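PDB 4XGN: 3-hydroxyacyl-CoA dehydrogenase from Burkholderia thailandensis, which probably catalyses the NAD-dependent oxidation of 3-hydroxyacyl-CoA to 3-oxoacyl-CoA, as a tetrameric short-chain dehydrogenase with a Rossmann fold. Local coordinates for residues Asp13-Ile18 against Ala77-Leu82; Ala30-Glu35 against Glu230-Val235; Pro96-Val101 against Gly105-Glu110; Gly175-Ile180 against Ile189-Ile194. All coordinates share one frame; numbering follows the deposited sequence.

In the fold
The chain starts with strand 15-19, near the middle of the parallel sheet. Contact 1 closes a loop from this strand to helix 69-82. Contact 2 opens on helix 24-35, inside that loop, so contacts 1 and 2 cross. It closes only at helix 228-240, and contacts 3 and 4 both nest within its span. Contact 3 is a short local loop that stands well away from the others, where it packs against the third subunit. Contact 4 closes the turn from helix 164-184 into strand 189-196. Contacts 1 and 4 pack helices on the sheet. Contact 2 joins two helices on its opposite face and meets contact 1 at Ala30 and Leu33 and contact 4 at Ile194.

Contact 1: Asp13-Ile18 against Ala77-Leu82; sequences DNVFLI and AAATKL
Val15 buries the largest share of this contact, with both methyl groups pressed on the helix of Ala77-Leu82. Its CG1 lies 3.7 Å from Ala79 CB and equally close to the carbonyl oxygen of Ala79. Its CG2 turns to the last turn of the helix and lies 4.0 Å from Leu82 CG. The torsion explains this split. CG1 stands anti to the backbone nitrogen (chi1 177°), while CG2 lies beside that nitrogen. This sends CG1 to the Ala79 methyl and CG2 to Leu82, with the carbonyl oxygen of Ala79 near both.

Ala79 is the nearest helix residue by backbone, with its CA 6.4 Å from Val15 CA. Its small methyl also meets Leu17 more loosely, at 4.5 Å from CB to CB. Leu82 covers the outer end of the patch. It also reaches strands 39-44 and 60-63, through Val41 and Val60.

The strand and the helix run nearly antiparallel, at 164°, with their axes 8.4 Å apart. Phe16 faces away, to Leu33 of helix 24-35 on the other face of the sheet. This is the layered packing of a Rossmann fold, with a helix on either face of the first strand. Leu85 and Val41, on the two neighbouring strands, complete the seat for Ala79.

The side chains that meet are all aliphatic. The contact therefore rests on close packing of apolar groups, with one carbonyl oxygen, that of Ala79, against the Val15 methyls.

Contact 2: Ala30-Glu35 against Glu230-Val235; sequences ARLLTE and EYAMLV
Leu32 and Ala232 join two helices on one face of the Rossmann sheet. Helix 24-35 follows the first strand, where the family binds the dinucleotide. Helix 228-240 comes late in the chain and lies beside it.

The contact between the segments is apolar. Leu32 points at the second helix and does most of the touching. Its CG is trans to N (chi1 -179°), which carries the branch across to the backbone of Ala232 and Met233. CD1 settles 3.8 Å from Ala232 CB, while Leu32 CB is 3.9 Å from the same methyl. Ala232 is small, and the helices come close here, with 6.5 Å between Leu32 CA and Ala232 CA. Leu32 CD1 also lies 3.7 Å from Met233 N and 4.2 Å from Met233 CG. Leu33 and Val235 lie beside this pair and are partly covered across the contact without close touch. Leu33 also packs on Ile11, and Val235 on Ile194.

Charged groups flank the contact. Arg31 makes a salt bridge with Glu56, and Glu230 makes one with Arg224. The second subunit also reaches the site: Asn241 of that subunit bonds to the carbonyl oxygen of Glu230 and packs on Met233.

Each helix also has its own hydrogen bonds. The carbonyl oxygen of Ala30 takes two from one residue, Thr34. Thr34 N reaches Ala30 O at 3.0 Å. From the opposite face of the carbonyl plane, Thr34 OG1 donates to Ala30 O at 2.8 Å, tilted 33° from that plane.

Contact 3: Pro96-Val101 against Gly105-Glu110; sequences PAAKTV and GPHPLE
The imidazole of His107 has the methyl of Ala98 over one face. Ala98 CB sits 3.9 Å from the ring centroid, 21° off the normal, in a CH-pi contact offset toward the CD2 and NE2 rim. With chi1 at -165° the ring extends toward the loop of Pro96-Val101.

Bonds on two sides fix the ring's rotation. ND1 donates to Pro108 O at 2.8 Å, and that oxygen lies almost exactly in the ring plane. At the far edge, also in plane, a water sits 2.7 Å from His107 NE2. The same water lies 3.0 Å from Ala98 O, to which it can donate, and bridges the two segments.

The backbones are tied by a nearly straight bond (170°) from His107 N to Thr100 O, 2.9 Å long. Next to it, Pro106 and Val101 form an antiparallel non-hydrogen-bonded pair.

The third subunit covers much of this edge. Its Phe124 meets the His107 ring edge-to-face, and its Asp183 bonds to Thr100 OG1. The arrangement is a short beta hairpin leading into helix 109-135, set at a subunit interface of the tetramer.

Contact 4: Gly175-Ile180 against Ile189-Ile194; sequences GMTLPI and IRVMTI
Thr177 and Thr193 meet through their hydroxyls where helix 164-184 packs on strand 189-196, an alpha-beta unit of the Rossmann fold. In this family the earlier turns of the helix carry the YxxxK motif. Helix and strand run almost antiparallel, at 172°, with axes 7.6 Å apart.

The two threonine side chains cross obliquely. Thr193 OG1 lies beside its own backbone nitrogen (chi1 -62°) and donates to Thr177 OG1. Thr177 OG1 donates in turn to the carbonyl oxygen of Ala174, one turn back in the helix. Two buried hydroxyls are thus satisfied in a short relay from strand to helix. The methyl branch of Thr177 packs on the strand backbone: CG2 rests 3.5 Å from Val191 O and 3.8 Å from Met192 CA.

Ile180 and Val191 meet differently, with their side chains at about a right angle. Ile180 presents CG2, and both methyls of Val191 approach it. Val191 CG1 also nears the helix backbone, 3.8 Å from Thr177 O.

Val248 of the next strand touches both threonines. Met192 and Ile194 face the opposite side of the sheet, on helix 228-240. The third subunit packs on the outer side of the helix, with its Thr100 on Ile180.

The tightest point is polar: 2.6 Å from Thr193 OG1 to Thr177 OG1.

Contact 1: Asp13-Ile18 against Ala77-Leu82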
loop_
_atom_site.group_PDB
_atom_site.type_symbol
_atom_site.label_atom_id
_atom_site.label_comp_id
_atom_site.label_asym_id
_atom_site.label_seq_id
_atom_site.Cartn_x
_atom_site.Cartn_y
_atom_site.Cartn_z
ATOM N N ASP A 13 -27.898 -10.900 21.631
ATOM C CA ASP A 13 -28.206 -12.322 21.753
ATOM C C ASP A 13 -27.437 -13.260 20.837
ATOM O O ASP A 13 -27.650 -14.468 20.914
ATOM C CB ASP A 13 -29.735 -12.584 21.621
ATOM C CG ASP A 13 -30.559 -11.860 22.682
ATOM O OD1 ASP A 13 -30.174 -11.901 23.896
ATOM O OD2 ASP A 13 -31.605 -11.292 22.291
ATOM N N ASN A 14 -26.478 -12.755 20.050
ATOM C CA ASN A 14 -25.624 -13.610 19.240
ATOM C C ASN A 14 -24.307 -13.781 19.963
ATOM O O ASN A 14 -24.007 -13.035 20.919
ATOM C CB ASN A 14 -25.392 -13.021 17.835
ATOM C CG ASN A 14 -26.605 -13.218 16.936
ATOM O OD1 ASN A 14 -27.170 -14.325 16.876
ATOM N ND2 ASN A 14 -27.044 -12.155 16.297
ATOM N N VAL A 15 -23.526 -14.750 19.493
ATOM C CA VAL A 15 -22.287 -15.119 20.162
ATOM C C VAL A 15 -21.038 -14.634 19.442
ATOM O O VAL A 15 -20.945 -14.740 18.219
ATOM C CB VAL A 15 -22.215 -16.647 20.398
ATOM C CG1 VAL A 15 -20.887 -17.079 21.046
ATOM C CG2 VAL A 15 -23.374 -17.070 21.283
ATOM N N PHE A 16 -20.081 -14.148 20.242
ATOM C CA PHE A 16 -18.786 -13.621 19.738
ATOM C C PHE A 16 -17.663 -14.264 20.486
ATOM O O PHE A 16 -17.618 -14.210 21.722
ATOM C CB PHE A 16 -18.723 -12.106 19.905
ATOM C CG PHE A 16 -19.800 -11.443 19.170
ATOM C CD1 PHE A 16 -21.060 -11.345 19.739
ATOM C CD2 PHE A 16 -19.634 -11.094 17.818
ATOM C CE1 PHE A 16 -22.119 -10.822 19.030
ATOM C CE2 PHE A 16 -20.706 -10.562 17.110
ATOM C CZ PHE A 16 -21.936 -10.426 17.727
ATOM N N LEU A 17 -16.768 -14.879 19.709
ATOM C CA LEU A 17 -15.594 -15.602 20.218
ATOM C C LEU A 17 -14.433 -14.644 20.100
ATOM O O LEU A 17 -14.195 -14.106 18.998
ATOM C CB LEU A 17 -15.355 -16.881 19.426
ATOM C CG LEU A 17 -14.043 -17.639 19.745
ATOM C CD1 LEU A 17 -13.950 -18.046 21.203
ATOM C CD2 LEU A 17 -13.977 -18.870 18.850
ATOM N N ILE A 18 -13.779 -14.382 21.226
ATOM C CA ILE A 18 -12.752 -13.375 21.307
ATOM C C ILE A 18 -11.486 -14.047 21.872
ATOM O O ILE A 18 -11.440 -14.387 23.056
ATOM C CB ILE A 18 -13.140 -12.205 22.189
ATOM C CG1 ILE A 18 -14.495 -11.587 21.757
ATOM C CG2 ILE A 18 -12.058 -11.139 22.177
ATOM C CD1 ILE A 18 -15.017 -10.525 22.684
ATOM N N ALA A 77 -16.481 -24.785 19.801
ATOM C CA ALA A 77 -17.560 -25.611 20.335
ATOM C C ALA A 77 -18.321 -24.929 21.445
ATOM O O ALA A 77 -19.567 -24.970 21.481
ATOM C CB ALA A 77 -17.043 -26.950 20.798
ATOM N N ALA A 78 -17.587 -24.314 22.364
ATOM C CA ALA A 78 -18.197 -23.565 23.443
ATOM C C ALA A 78 -19.075 -22.443 22.898
ATOM O O ALA A 78 -20.186 -22.236 23.357
ATOM C CB ALA A 78 -17.155 -23.008 24.376
ATOM N N ALA A 79 -18.601 -21.746 21.864
ATOM C CA ALA A 79 -19.401 -20.680 21.258
ATOM C C ALA A 79 -20.681 -21.210 20.615
ATOM O O ALA A 79 -21.766 -20.663 20.879
ATOM C CB ALA A 79 -18.584 -19.893 20.244
ATOM N N THR A 80 -20.598 -22.300 19.851
ATOM C CA THR A 80 -21.816 -22.810 19.183
ATOM C C THR A 80 -22.811 -23.453 20.173
ATOM O O THR A 80 -24.012 -23.407 19.954
ATOM C CB THR A 80 -21.495 -23.733 18.005
ATOM O OG1 THR A 80 -20.848 -24.891 18.483
ATOM C CG2 THR A 80 -20.574 -23.036 17.003
ATOM N N LYS A 81 -22.317 -23.991 21.285
ATOM C CA LYS A 81 -23.185 -24.432 22.398
ATOM C C LYS A 81 -23.901 -23.248 23.030
ATOM O O LYS A 81 -25.080 -23.348 23.375
ATOM C CB LYS A 81 -22.352 -25.139 23.477
ATOM C CG LYS A 81 -23.204 -25.784 24.563
ATOM C CD LYS A 81 -22.373 -26.380 25.681
ATOM C CE LYS A 81 -23.320 -26.756 26.810
ATOM N NZ LYS A 81 -22.528 -27.218 27.980
ATOM N N LEU A 82 -23.192 -22.127 23.180
ATOM C CA LEU A 82 -23.761 -20.916 23.799
ATOM C C LEU A 82 -24.879 -20.255 22.985
ATOM O O LEU A 82 -25.837 -19.733 23.575
ATOM C CB LEU A 82 -22.654 -19.917 24.172
ATOM C CG LEU A 82 -22.994 -18.680 24.978
ATOM C CD1 LEU A 82 -23.541 -19.038 26.342
ATOM C CD2 LEU A 82 -21.790 -17.806 25.160
#

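Contact 2: Ala30-Glu35 against Glu230-Val235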
loop_
_atom_site.group_PDB
_atom_site.type_symbol
_atom_site.label_atom_id
_atom_site.label_comp_id
_atom_site.label_asym_id
_atom_site.label_seq_id
_atom_site.Cartn_x
_atom_site.Cartn_y
_atom_site.Cartn_z
ATOM N N ALA A 30 -14.782 -7.501 24.405
ATOM C CA ALA A 30 -15.726 -8.322 25.146
ATOM C C ALA A 30 -16.715 -7.466 25.904
ATOM O O ALA A 30 -17.914 -7.739 25.876
ATOM C CB ALA A 30 -14.983 -9.270 26.092
ATOM N N ARG A 31 -16.227 -6.428 26.573
ATOM C CA ARG A 31 -17.059 -5.553 27.353
ATOM C C ARG A 31 -18.061 -4.847 26.469
ATOM O O ARG A 31 -19.269 -4.814 26.784
ATOM C CB ARG A 31 -16.247 -4.538 28.140
ATOM C CG ARG A 31 -15.403 -5.130 29.238
ATOM C CD ARG A 31 -14.632 -4.020 29.944
ATOM N NE ARG A 31 -13.698 -4.581 30.890
ATOM C CZ ARG A 31 -13.992 -5.042 32.081
ATOM N NH1 ARG A 31 -15.243 -5.029 32.551
ATOM N NH2 ARG A 31 -13.009 -5.532 32.816
ATOM N N LEU A 32 -17.579 -4.283 25.363
ATOM C CA LEU A 32 -18.433 -3.480 24.517
ATOM C C LEU A 32 -19.501 -4.339 23.869
ATOM O O LEU A 32 -20.658 -3.905 23.804
ATOM C CB LEU A 32 -17.615 -2.704 23.460
ATOM C CG LEU A 32 -18.417 -1.796 22.522
ATOM C CD1 LEU A 32 -17.544 -0.662 22.026
ATOM C CD2 LEU A 32 -18.881 -2.478 21.247
ATOM N N LEU A 33 -19.126 -5.533 23.403
ATOM C CA LEU A 33 -20.064 -6.455 22.757
ATOM C C LEU A 33 -21.110 -6.948 23.740
ATOM O O LEU A 33 -22.306 -7.043 23.384
ATOM C CB LEU A 33 -19.359 -7.614 22.087
ATOM C CG LEU A 33 -18.514 -7.200 20.860
ATOM C CD1 LEU A 33 -17.724 -8.373 20.315
ATOM C CD2 LEU A 33 -19.325 -6.573 19.731
ATOM N N THR A 34 -20.690 -7.189 24.974
ATOM C CA THR A 34 -21.624 -7.584 26.029
ATOM C C THR A 34 -22.617 -6.445 26.338
ATOM O O THR A 34 -23.829 -6.713 26.576
ATOM C CB THR A 34 -20.880 -8.009 27.308
ATOM O OG1 THR A 34 -20.068 -9.163 27.055
ATOM C CG2 THR A 34 -21.876 -8.351 28.405
ATOM N N GLU A 35 -22.115 -5.219 26.404
ATOM C CA GLU A 35 -22.924 -4.078 26.768
ATOM C C GLU A 35 -23.972 -3.866 25.703
ATOM O O GLU A 35 -25.067 -3.412 26.031
ATOM C CB GLU A 35 -22.081 -2.815 26.951
ATOM N N GLU A 230 -11.826 2.090 22.108
ATOM C CA GLU A 230 -11.777 2.679 20.769
ATOM C C GLU A 230 -11.496 1.619 19.718
ATOM O O GLU A 230 -11.983 1.716 18.584
ATOM C CB GLU A 230 -10.755 3.802 20.748
ATOM C CG GLU A 230 -11.234 4.946 21.634
ATOM C CD GLU A 230 -10.190 5.973 22.012
ATOM O OE1 GLU A 230 -8.971 5.694 22.116
ATOM O OE2 GLU A 230 -10.635 7.131 22.258
ATOM N N TYR A 231 -10.670 0.632 20.067
ATOM C CA TYR A 231 -10.528 -0.537 19.261
ATOM C C TYR A 231 -11.857 -1.266 19.115
ATOM O O TYR A 231 -12.311 -1.636 18.030
ATOM C CB TYR A 231 -9.436 -1.464 19.847
ATOM C CG TYR A 231 -9.345 -2.799 19.131
ATOM C CD1 TYR A 231 -10.109 -3.853 19.526
ATOM C CD2 TYR A 231 -8.469 -3.002 18.047
ATOM C CE1 TYR A 231 -10.051 -5.059 18.856
ATOM C CE2 TYR A 231 -8.395 -4.216 17.385
ATOM C CZ TYR A 231 -9.205 -5.248 17.798
ATOM O OH TYR A 231 -9.178 -6.482 17.175
ATOM N N ALA A 232 -12.507 -1.453 20.265
ATOM C CA ALA A 232 -13.745 -2.141 20.284
ATOM C C ALA A 232 -14.848 -1.457 19.496
ATOM O O ALA A 232 -15.615 -2.137 18.854
ATOM C CB ALA A 232 -14.192 -2.328 21.712
ATOM N N MET A 233 -14.856 -0.131 19.487
ATOM C CA MET A 233 -15.806 0.614 18.688
ATOM C C MET A 233 -15.655 0.287 17.210
ATOM O O MET A 233 -16.667 0.150 16.500
ATOM C CB MET A 233 -15.571 2.127 18.824
ATOM C CG MET A 233 -16.032 2.809 20.101
ATOM S SD MET A 233 -15.393 4.524 20.008
ATOM C CE MET A 233 -16.154 4.967 18.475
ATOM N N LEU A 234 -14.393 0.182 16.739
ATOM C CA LEU A 234 -14.179 -0.158 15.351
ATOM C C LEU A 234 -14.584 -1.590 15.049
ATOM O O LEU A 234 -15.130 -1.883 13.986
ATOM C CB LEU A 234 -12.721 0.090 14.940
ATOM C CG LEU A 234 -12.369 -0.118 13.457
ATOM C CD1 LEU A 234 -13.253 0.659 12.524
ATOM C CD2 LEU A 234 -10.895 0.180 13.278
ATOM N N VAL A 235 -14.341 -2.504 15.980
ATOM C CA VAL A 235 -14.828 -3.873 15.788
ATOM C C VAL A 235 -16.372 -3.849 15.562
ATOM O O VAL A 235 -16.906 -4.535 14.687
ATOM C CB VAL A 235 -14.490 -4.799 17.008
ATOM C CG1 VAL A 235 -15.180 -6.158 16.894
ATOM C CG2 VAL A 235 -13.000 -5.005 17.150
#

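Contact 3: Pro96-Val101 against Gly105-Glu110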
loop_
_atom_site.group_PDB
_atom_site.type_symbol
_atom_site.label_atom_id
_atom_site.label_comp_id
_atom_site.label_asym_id
_atom_site.label_seq_id
_atom_site.Cartn_x
_atom_site.Cartn_y
_atom_site.Cartn_z
ATOM N N PRO A 96 7.368 -9.570 21.230
ATOM C CA PRO A 96 8.762 -9.486 21.691
ATOM C C PRO A 96 9.623 -8.619 20.754
ATOM O O PRO A 96 9.140 -8.179 19.721
ATOM C CB PRO A 96 9.213 -10.957 21.764
ATOM C CG PRO A 96 8.276 -11.709 20.891
ATOM C CD PRO A 96 7.024 -10.902 20.685
ATOM N N ALA A 97 10.798 -8.223 21.218
ATOM C CA ALA A 97 11.682 -7.412 20.413
ATOM C C ALA A 97 13.064 -8.072 20.398
ATOM O O ALA A 97 13.564 -8.533 21.428
ATOM C CB ALA A 97 11.786 -6.021 20.994
ATOM N N ALA A 98 13.690 -8.045 19.238
ATOM C CA ALA A 98 15.053 -8.520 19.076
ATOM C C ALA A 98 15.502 -8.087 17.687
ATOM O O ALA A 98 14.741 -8.223 16.726
ATOM C CB ALA A 98 15.122 -10.031 19.167
ATOM N N LYS A 99 16.714 -7.596 17.606
ATOM C CA LYS A 99 17.285 -7.162 16.331
ATOM C C LYS A 99 17.705 -8.336 15.491
ATOM O O LYS A 99 18.131 -9.355 16.011
ATOM C CB LYS A 99 18.491 -6.256 16.563
ATOM C CG LYS A 99 18.134 -4.883 17.145
ATOM C CD LYS A 99 19.384 -4.071 17.471
ATOM C CE LYS A 99 19.012 -2.873 18.346
ATOM N NZ LYS A 99 20.174 -1.966 18.575
ATOM N N THR A 100 17.693 -8.165 14.172
ATOM C CA THR A 100 18.142 -9.199 13.254
ATOM C C THR A 100 19.582 -9.646 13.566
ATOM O O THR A 100 19.875 -10.831 13.573
ATOM C CB THR A 100 18.058 -8.691 11.794
ATOM O OG1 THR A 100 16.701 -8.365 11.490
ATOM C CG2 THR A 100 18.512 -9.771 10.833
ATOM N N VAL A 101 20.453 -8.677 13.814
ATOM C CA VAL A 101 21.798 -8.924 14.322
ATOM C C VAL A 101 21.937 -8.110 15.609
ATOM O O VAL A 101 21.928 -6.872 15.590
ATOM C CB VAL A 101 22.891 -8.595 13.262
ATOM C CG1 VAL A 101 24.275 -8.876 13.856
ATOM C CG2 VAL A 101 22.686 -9.457 12.025
ATOM N N GLY A 105 24.933 -11.934 18.604
ATOM C CA GLY A 105 24.734 -12.820 17.467
ATOM C C GLY A 105 23.389 -12.548 16.841
ATOM O O GLY A 105 22.719 -11.599 17.221
ATOM N N PRO A 106 23.007 -13.378 15.861
ATOM C CA PRO A 106 21.764 -13.152 15.186
ATOM C C PRO A 106 20.559 -13.353 16.111
ATOM O O PRO A 106 20.612 -14.088 17.102
ATOM C CB PRO A 106 21.753 -14.213 14.079
ATOM C CG PRO A 106 22.700 -15.256 14.526
ATOM C CD PRO A 106 23.748 -14.524 15.292
ATOM N N HIS A 107 19.479 -12.686 15.751
ATOM C CA HIS A 107 18.148 -12.965 16.317
ATOM C C HIS A 107 17.932 -14.460 16.518
ATOM O O HIS A 107 18.028 -15.217 15.608
ATOM C CB HIS A 107 17.128 -12.459 15.282
ATOM C CG HIS A 107 15.716 -12.318 15.756
ATOM N ND1 HIS A 107 14.975 -13.354 16.270
ATOM C CD2 HIS A 107 14.874 -11.257 15.688
ATOM C CE1 HIS A 107 13.737 -12.935 16.508
ATOM N NE2 HIS A 107 13.653 -11.670 16.154
ATOM N N PRO A 108 17.566 -14.891 17.728
ATOM C CA PRO A 108 17.309 -16.318 17.893
ATOM C C PRO A 108 16.183 -16.776 16.980
ATOM O O PRO A 108 15.133 -16.079 16.855
ATOM C CB PRO A 108 16.905 -16.436 19.363
ATOM C CG PRO A 108 17.600 -15.242 20.018
ATOM C CD PRO A 108 17.570 -14.139 18.982
ATOM N N LEU A 109 16.368 -17.946 16.375
ATOM C CA LEU A 109 15.357 -18.461 15.487
ATOM C C LEU A 109 14.039 -18.729 16.237
ATOM O O LEU A 109 12.971 -18.415 15.732
ATOM C CB LEU A 109 15.837 -19.712 14.777
ATOM C CG LEU A 109 14.877 -20.296 13.743
ATOM C CD1 LEU A 109 14.494 -19.303 12.679
ATOM C CD2 LEU A 109 15.536 -21.548 13.177
ATOM N N GLU A 110 14.133 -19.341 17.407
ATOM C CA GLU A 110 12.889 -19.680 18.181
ATOM C C GLU A 110 12.025 -18.470 18.489
ATOM O O GLU A 110 10.781 -18.583 18.489
ATOM C CB GLU A 110 13.242 -20.438 19.505
ATOM C CG GLU A 110 12.008 -20.774 20.385
ATOM C CD GLU A 110 11.539 -19.711 21.441
ATOM O OE1 GLU A 110 12.245 -18.702 21.744
ATOM O OE2 GLU A 110 10.446 -19.920 22.063
HETATM O O HOH W 1 12.046 -9.465 16.057
#

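Contact 4: Gly175-Ile180 against Ile189-Ile194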
loop_
_atom_site.group_PDB
_atom_site.type_symbol
_atom_site.label_atom_id
_atom_site.label_comp_id
_atom_site.label_asym_id
_atom_site.label_seq_id
_atom_site.Cartn_x
_atom_site.Cartn_y
_atom_site.Cartn_z
ATOM N N GLY A 175 -1.993 -9.333 5.163
ATOM C CA GLY A 175 -1.982 -9.808 3.776
ATOM C C GLY A 175 -2.906 -10.988 3.480
ATOM O O GLY A 175 -3.334 -11.128 2.351
ATOM N N MET A 176 -3.247 -11.800 4.479
ATOM C CA MET A 176 -4.178 -12.895 4.259
ATOM C C MET A 176 -5.627 -12.479 4.337
ATOM O O MET A 176 -6.505 -13.270 3.978
ATOM C CB MET A 176 -3.896 -14.108 5.163
ATOM C CG MET A 176 -4.308 -13.981 6.573
ATOM S SD MET A 176 -3.717 -15.457 7.507
ATOM C CE MET A 176 -4.438 -15.111 9.090
ATOM N N THR A 177 -5.893 -11.237 4.722
ATOM C CA THR A 177 -7.263 -10.764 4.802
ATOM C C THR A 177 -8.010 -10.962 3.482
ATOM O O THR A 177 -9.171 -11.455 3.442
ATOM C CB THR A 177 -7.351 -9.275 5.244
ATOM O OG1 THR A 177 -6.509 -9.031 6.360
ATOM C CG2 THR A 177 -8.789 -8.888 5.615
ATOM N N LEU A 178 -7.398 -10.533 2.386
ATOM C CA LEU A 178 -8.074 -10.598 1.077
ATOM C C LEU A 178 -8.332 -12.018 0.555
ATOM O O LEU A 178 -9.469 -12.330 0.227
ATOM C CB LEU A 178 -7.334 -9.738 0.037
ATOM C CG LEU A 178 -7.942 -9.748 -1.380
ATOM C CD1 LEU A 178 -9.339 -9.189 -1.432
ATOM C CD2 LEU A 178 -7.039 -9.026 -2.367
ATOM N N PRO A 179 -7.323 -12.920 0.555
ATOM C CA PRO A 179 -7.648 -14.283 0.110
ATOM C C PRO A 179 -8.658 -14.975 0.996
ATOM O O PRO A 179 -9.427 -15.771 0.479
ATOM C CB PRO A 179 -6.296 -15.025 0.124
ATOM C CG PRO A 179 -5.387 -14.161 0.933
ATOM C CD PRO A 179 -5.865 -12.746 0.720
ATOM N N ILE A 180 -8.642 -14.701 2.302
ATOM C CA ILE A 180 -9.607 -15.377 3.187
ATOM C C ILE A 180 -11.008 -14.813 2.926
ATOM O O ILE A 180 -11.967 -15.585 2.847
ATOM C CB ILE A 180 -9.216 -15.265 4.655
ATOM C CG1 ILE A 180 -7.883 -15.978 4.868
ATOM C CG2 ILE A 180 -10.294 -15.875 5.564
ATOM C CD1 ILE A 180 -7.393 -15.879 6.268
ATOM N N ILE A 189 -19.262 -14.924 4.734
ATOM C CA ILE A 189 -18.563 -14.522 5.945
ATOM C C ILE A 189 -17.609 -13.396 5.545
ATOM O O ILE A 189 -16.736 -13.618 4.674
ATOM C CB ILE A 189 -17.784 -15.681 6.563
ATOM C CG1 ILE A 189 -18.743 -16.814 6.935
ATOM C CG2 ILE A 189 -16.902 -15.200 7.701
ATOM C CD1 ILE A 189 -18.020 -18.100 7.202
ATOM N N ARG A 190 -17.791 -12.216 6.167
ATOM C CA ARG A 190 -16.846 -11.086 5.944
ATOM C C ARG A 190 -15.569 -11.245 6.774
ATOM O O ARG A 190 -15.579 -11.837 7.860
ATOM C CB ARG A 190 -17.506 -9.755 6.198
ATOM C CG ARG A 190 -18.586 -9.475 5.200
ATOM C CD ARG A 190 -19.114 -8.067 5.261
ATOM N NE ARG A 190 -19.965 -7.893 6.430
ATOM C CZ ARG A 190 -19.632 -7.190 7.518
ATOM N NH1 ARG A 190 -18.437 -6.613 7.670
ATOM N NH2 ARG A 190 -20.524 -7.074 8.487
ATOM N N VAL A 191 -14.458 -10.766 6.222
ATOM C CA VAL A 191 -13.147 -10.921 6.844
ATOM C C VAL A 191 -12.460 -9.579 6.802
ATOM O O VAL A 191 -12.267 -8.996 5.696
ATOM C CB VAL A 191 -12.318 -11.957 6.085
ATOM C CG1 VAL A 191 -10.958 -12.169 6.732
ATOM C CG2 VAL A 191 -13.136 -13.259 5.942
ATOM N N MET A 192 -12.097 -9.081 7.981
ATOM C CA MET A 192 -11.475 -7.760 8.096
ATOM C C MET A 192 -10.318 -7.798 9.086
ATOM O O MET A 192 -10.258 -8.655 10.005
ATOM C CB MET A 192 -12.503 -6.747 8.601
ATOM C CG MET A 192 -13.580 -6.321 7.603
ATOM S SD MET A 192 -12.938 -5.264 6.316
ATOM C CE MET A 192 -12.329 -3.890 7.252
ATOM N N THR A 193 -9.444 -6.796 8.960
ATOM C CA THR A 193 -8.340 -6.641 9.889
ATOM C C THR A 193 -8.262 -5.190 10.386
ATOM O O THR A 193 -8.436 -4.259 9.587
ATOM C CB THR A 193 -7.013 -7.079 9.191
ATOM O OG1 THR A 193 -7.128 -8.471 8.839
ATOM C CG2 THR A 193 -5.847 -6.892 10.130
ATOM N N ILE A 194 -7.948 -5.026 11.656
ATOM C CA ILE A 194 -7.636 -3.749 12.293
ATOM C C ILE A 194 -6.134 -3.768 12.572
ATOM O O ILE A 194 -5.628 -4.758 13.088
ATOM C CB ILE A 194 -8.433 -3.532 13.596
ATOM C CG1 ILE A 194 -9.954 -3.489 13.292
ATOM C CG2 ILE A 194 -8.025 -2.198 14.247
ATOM C CD1 ILE A 194 -10.862 -3.631 14.524
#